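Local coordinates for type II restriction enzyme AgeI (Thalassobius gelatinovorus, PDB 5DWC), which cuts double-stranded DNA as a type II restriction endonuclease that recognises 5'-ACCGGT-3' and cleaves after the A, at residues Gly121-Ala126 / Lys140-Ile145; Leu127-Val132 / Phe159-Gly164. All coordinates share one frame; numbering follows the deposited sequence.

Contact 1: Gly121-Ala126 / Lys140-Ile145; sequences GQKGLA and KVDVMI
Lys123 and Ala126 lie nearest Val141 and Met144, where a helix start meets a strand. CA of Lys123 lies 7.7 Å from CA of Val141, and CA of Ala126 lies 7.3 Å from CA of Met144. Lys123 is the N-cap residue of helix 124-130. On the other segment the chain enters strand 143-148 through a classic beta bulge, in which Asp142 and Val143 both face Ile165. No backbone-to-backbone hydrogen bond links the segments; side chains of each reach the other. The Lys123 chain starts with CG between the backbone N and the carbonyl carbon (chi1 45°) and bends at chi3 (64°). This route carries the ammonium group to the backbone of Val141. There NZ gives a hydrogen bond of 2.9 Å to Val141 O. It comes from above the carbonyl plane, 48° out of it, not along a lone pair. CE is also close to Val141 O, at 3.3 Å. NZ further makes a long salt bridge of 3.9 Å to Asp142 OD1. The other carboxylate oxygen of Asp142 is paired with Lys168, while Glu97 brings a like charge close to OD1. With an alanine here the ammonium group is gone, which is likely to leave Val141 O without this donor and the Asp142 and Glu97 carboxylates with less positive charge beside them. The apolar end of the contact is smaller. The methyl CE of Met144 meets CB of Ala126 at 3.8 Å, touching Ala126 O as well. Leu118, just after strand 113-117, packs against Lys123, Ala126, Val141 and Met144. The contact thus sits where helix 124-130 begins over the mixed sheet, with strand 143-148 hydrogen-bonded between strands 113-117 and 159-168.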
# COMPACT_ATOMS: atom_id res chain seq x y z
N GLY A 121 -9.36 -6.10 14.02
CA GLY A 121 -10.44 -6.57 14.86
C GLY A 121 -11.60 -7.18 14.08
O GLY A 121 -12.30 -8.05 14.58
N GLN A 122 -11.79 -6.71 12.85
CA GLN A 122 -12.92 -7.17 12.04
C GLN A 122 -12.46 -7.79 10.72
O GLN A 122 -12.70 -7.24 9.64
CB GLN A 122 -13.88 -6.01 11.76
CG GLN A 122 -14.38 -5.30 13.01
CD GLN A 122 -13.73 -3.95 13.21
OE1 GLN A 122 -13.34 -3.29 12.24
NE2 GLN A 122 -13.60 -3.53 14.46
N LYS A 123 -11.81 -8.94 10.82
CA LYS A 123 -11.37 -9.67 9.63
C LYS A 123 -11.56 -11.17 9.84
O LYS A 123 -11.15 -11.98 9.01
CB LYS A 123 -9.91 -9.34 9.29
CG LYS A 123 -8.98 -9.34 10.50
CD LYS A 123 -7.56 -8.94 10.11
CE LYS A 123 -7.48 -7.52 9.58
NZ LYS A 123 -6.09 -7.12 9.24
N GLY A 124 -12.19 -11.52 10.96
CA GLY A 124 -12.48 -12.91 11.28
C GLY A 124 -13.43 -13.53 10.27
O GLY A 124 -13.26 -14.68 9.87
N LEU A 125 -14.45 -12.77 9.87
CA LEU A 125 -15.38 -13.21 8.84
C LEU A 125 -14.64 -13.44 7.53
O LEU A 125 -14.82 -14.46 6.87
CB LEU A 125 -16.50 -12.19 8.65
CG LEU A 125 -17.65 -12.58 7.71
CD1 LEU A 125 -18.46 -13.73 8.28
CD2 LEU A 125 -18.55 -11.38 7.44
N ALA A 126 -13.79 -12.48 7.17
CA ALA A 126 -13.02 -12.55 5.94
C ALA A 126 -12.06 -13.74 5.94
O ALA A 126 -11.98 -14.48 4.96
CB ALA A 126 -12.26 -11.26 5.72
N LYS A 140 -3.92 -11.03 10.05
CA LYS A 140 -2.94 -11.33 9.01
C LYS A 140 -3.15 -10.66 7.64
O LYS A 140 -2.19 -10.19 7.02
CB LYS A 140 -2.85 -12.84 8.78
CG LYS A 140 -1.78 -13.54 9.62
CD LYS A 140 -0.92 -12.56 10.39
CE LYS A 140 0.37 -12.21 9.66
NZ LYS A 140 1.20 -11.27 10.48
N VAL A 141 -4.39 -10.62 7.17
CA VAL A 141 -4.66 -10.07 5.84
C VAL A 141 -5.24 -8.66 5.89
O VAL A 141 -6.15 -8.37 6.67
CB VAL A 141 -5.63 -10.97 5.04
CG1 VAL A 141 -5.94 -10.34 3.69
CG2 VAL A 141 -5.04 -12.35 4.86
N ASP A 142 -4.71 -7.79 5.03
CA ASP A 142 -5.11 -6.39 5.00
C ASP A 142 -6.25 -6.12 4.01
O ASP A 142 -7.24 -5.48 4.36
CB ASP A 142 -3.90 -5.51 4.65
CG ASP A 142 -2.84 -5.54 5.74
OD1 ASP A 142 -3.20 -5.84 6.90
OD2 ASP A 142 -1.66 -5.27 5.43
N VAL A 143 -6.11 -6.60 2.78
CA VAL A 143 -7.15 -6.40 1.77
C VAL A 143 -7.56 -7.72 1.13
O VAL A 143 -6.72 -8.45 0.60
CB VAL A 143 -6.71 -5.42 0.66
CG1 VAL A 143 -7.83 -5.21 -0.34
CG2 VAL A 143 -6.26 -4.09 1.26
N MET A 144 -8.85 -8.02 1.17
CA MET A 144 -9.38 -9.26 0.60
C MET A 144 -9.76 -9.10 -0.87
O MET A 144 -10.30 -8.07 -1.28
CB MET A 144 -10.59 -9.74 1.41
CG MET A 144 -11.73 -10.29 0.57
SD MET A 144 -13.25 -10.55 1.51
CE MET A 144 -12.98 -12.23 2.11
N ILE A 145 -9.46 -10.12 -1.67
CA ILE A 145 -9.82 -10.11 -3.09
C ILE A 145 -10.94 -11.10 -3.38
O ILE A 145 -10.81 -12.30 -3.12
CB ILE A 145 -8.61 -10.45 -3.98
CG1 ILE A 145 -7.36 -9.70 -3.51
CG2 ILE A 145 -8.92 -10.13 -5.44
CD1 ILE A 145 -6.09 -10.14 -4.21

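Contact 2: Leu127-Val132 / Phe159-Gly164; sequences LTRMGV and FGVVGG
Arg129 and Met130 reach Val161 by different first torsions. Arg129 has CG beside its backbone N (chi1 -70°) and bends at chi3 (63°), which brings the guanidinium over Val161. Met130 has CG anti to its backbone N (chi1 -163°) and lies across the valine at about a right angle. Each touches its own branch of Val161. CG1 takes Met130 CG at 3.8 Å, with Met130 CE at 4.1 Å. CG2 lies against one face of the Arg129 guanidinium, offset toward the rim, and is 4.0 Å from Arg129 NH1. Phe159 O is at the edge of the same flat group, in its plane, 3.1 Å from Arg129 NH2. The polar end of Arg129 has further partners. NH2 gives a hydrogen bond to Ser153 O, and NH1 makes a salt bridge with Glu146. With these partners, the valine methyl on one face probably helps fix how the guanidinium is turned. Met130 CE also comes within 4.2 Å of Gly163 O. Met130 also packs on Leu190, in the loop before strand 191-196. Gly131, with positive phi, is the first residue to leave helical backbone angles. Val132 N bonds Leu127 O and, weakly, Gly131 N bonds Thr128 O: a Schellman motif. On the strand, Val162 and Gly163 both face Ile145 in a classic beta bulge. The whole is a helix end packed on a bulged strand of a mixed sheet, in keeping with the alpha/beta core of the PD-(D/E)XK nuclease clan.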
# COMPACT_ATOMS: atom_id res chain seq x y z
N LEU A 127 -11.33 -13.91 7.04
CA LEU A 127 -10.33 -14.97 7.13
C LEU A 127 -10.97 -16.36 7.20
O LEU A 127 -10.43 -17.33 6.68
CB LEU A 127 -9.43 -14.75 8.35
CG LEU A 127 -8.44 -13.59 8.24
CD1 LEU A 127 -7.90 -13.21 9.61
CD2 LEU A 127 -7.30 -13.95 7.30
N THR A 128 -12.13 -16.45 7.85
CA THR A 128 -12.85 -17.71 7.95
C THR A 128 -13.40 -18.12 6.58
O THR A 128 -13.25 -19.27 6.16
CB THR A 128 -14.01 -17.63 8.96
OG1 THR A 128 -13.48 -17.55 10.29
CG2 THR A 128 -14.90 -18.86 8.86
N ARG A 129 -14.02 -17.17 5.89
CA ARG A 129 -14.49 -17.40 4.52
C ARG A 129 -13.33 -17.78 3.62
O ARG A 129 -13.48 -18.56 2.68
CB ARG A 129 -15.21 -16.16 3.98
CG ARG A 129 -16.55 -15.89 4.63
CD ARG A 129 -17.22 -14.66 4.04
NE ARG A 129 -17.53 -14.83 2.62
CZ ARG A 129 -17.12 -14.00 1.66
NH1 ARG A 129 -16.39 -12.94 1.96
NH2 ARG A 129 -17.46 -14.23 0.40
N MET A 130 -12.16 -17.21 3.91
CA MET A 130 -10.94 -17.51 3.17
C MET A 130 -10.48 -18.92 3.50
O MET A 130 -9.79 -19.56 2.70
CB MET A 130 -9.85 -16.49 3.50
CG MET A 130 -8.70 -16.46 2.52
SD MET A 130 -7.51 -15.15 2.87
CE MET A 130 -8.56 -13.70 2.84
N GLY A 131 -10.86 -19.40 4.68
CA GLY A 131 -10.56 -20.77 5.08
C GLY A 131 -9.14 -20.95 5.59
O GLY A 131 -8.62 -22.06 5.61
N VAL A 132 -8.52 -19.85 6.02
CA VAL A 132 -7.15 -19.90 6.50
C VAL A 132 -7.01 -19.35 7.91
O VAL A 132 -5.93 -19.41 8.50
CB VAL A 132 -6.19 -19.13 5.58
CG1 VAL A 132 -6.18 -19.75 4.19
CG2 VAL A 132 -6.58 -17.66 5.51
N PHE A 159 -19.93 -13.65 -4.88
CA PHE A 159 -18.55 -13.21 -4.77
C PHE A 159 -17.75 -14.12 -3.86
O PHE A 159 -17.94 -14.12 -2.64
CB PHE A 159 -18.48 -11.77 -4.25
CG PHE A 159 -18.91 -10.73 -5.25
CD1 PHE A 159 -20.25 -10.46 -5.45
CD2 PHE A 159 -17.97 -10.02 -5.98
CE1 PHE A 159 -20.65 -9.50 -6.36
CE2 PHE A 159 -18.36 -9.06 -6.90
CZ PHE A 159 -19.71 -8.80 -7.09
N GLY A 160 -16.86 -14.91 -4.45
CA GLY A 160 -16.05 -15.84 -3.68
C GLY A 160 -14.64 -15.33 -3.45
O GLY A 160 -14.09 -14.59 -4.27
N VAL A 161 -14.06 -15.72 -2.32
CA VAL A 161 -12.70 -15.32 -1.98
C VAL A 161 -11.70 -15.99 -2.91
O VAL A 161 -11.66 -17.22 -3.01
CB VAL A 161 -12.37 -15.65 -0.52
CG1 VAL A 161 -11.05 -15.02 -0.13
CG2 VAL A 161 -13.48 -15.16 0.40
N VAL A 162 -10.88 -15.19 -3.58
CA VAL A 162 -9.90 -15.71 -4.53
C VAL A 162 -8.46 -15.34 -4.15
O VAL A 162 -7.52 -15.71 -4.85
CB VAL A 162 -10.18 -15.20 -5.95
CG1 VAL A 162 -11.50 -15.75 -6.46
CG2 VAL A 162 -10.18 -13.68 -5.98
N GLY A 163 -8.30 -14.60 -3.06
CA GLY A 163 -6.98 -14.19 -2.62
C GLY A 163 -6.99 -13.05 -1.62
O GLY A 163 -8.05 -12.64 -1.16
N GLY A 164 -5.81 -12.54 -1.30
CA GLY A 164 -5.68 -11.47 -0.34
C GLY A 164 -4.47 -10.59 -0.58
O GLY A 164 -3.54 -10.98 -1.28

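The two contacts have centres about 9 Å apart. Both use helix 124-130: contact 1 its start, contact 2 its end. Their second segments lie on strands 143-148 and 159-168, which follow each other in the chain and are antiparallel neighbours in the mixed sheet. Along the chain come 121-126, 127-132, 140-145 and 159-164: the helix first, then the two strands, so the segments of the two contacts alternate. The contacts also touch directly. Ile145 probably hydrogen-bonds Val162 and Gly163 through the backbone, and Met144 CE packs on Val161 CG2 and beside Arg129. One short helix therefore spans two adjacent strands of the sheet in the BsaWI-family nuclease.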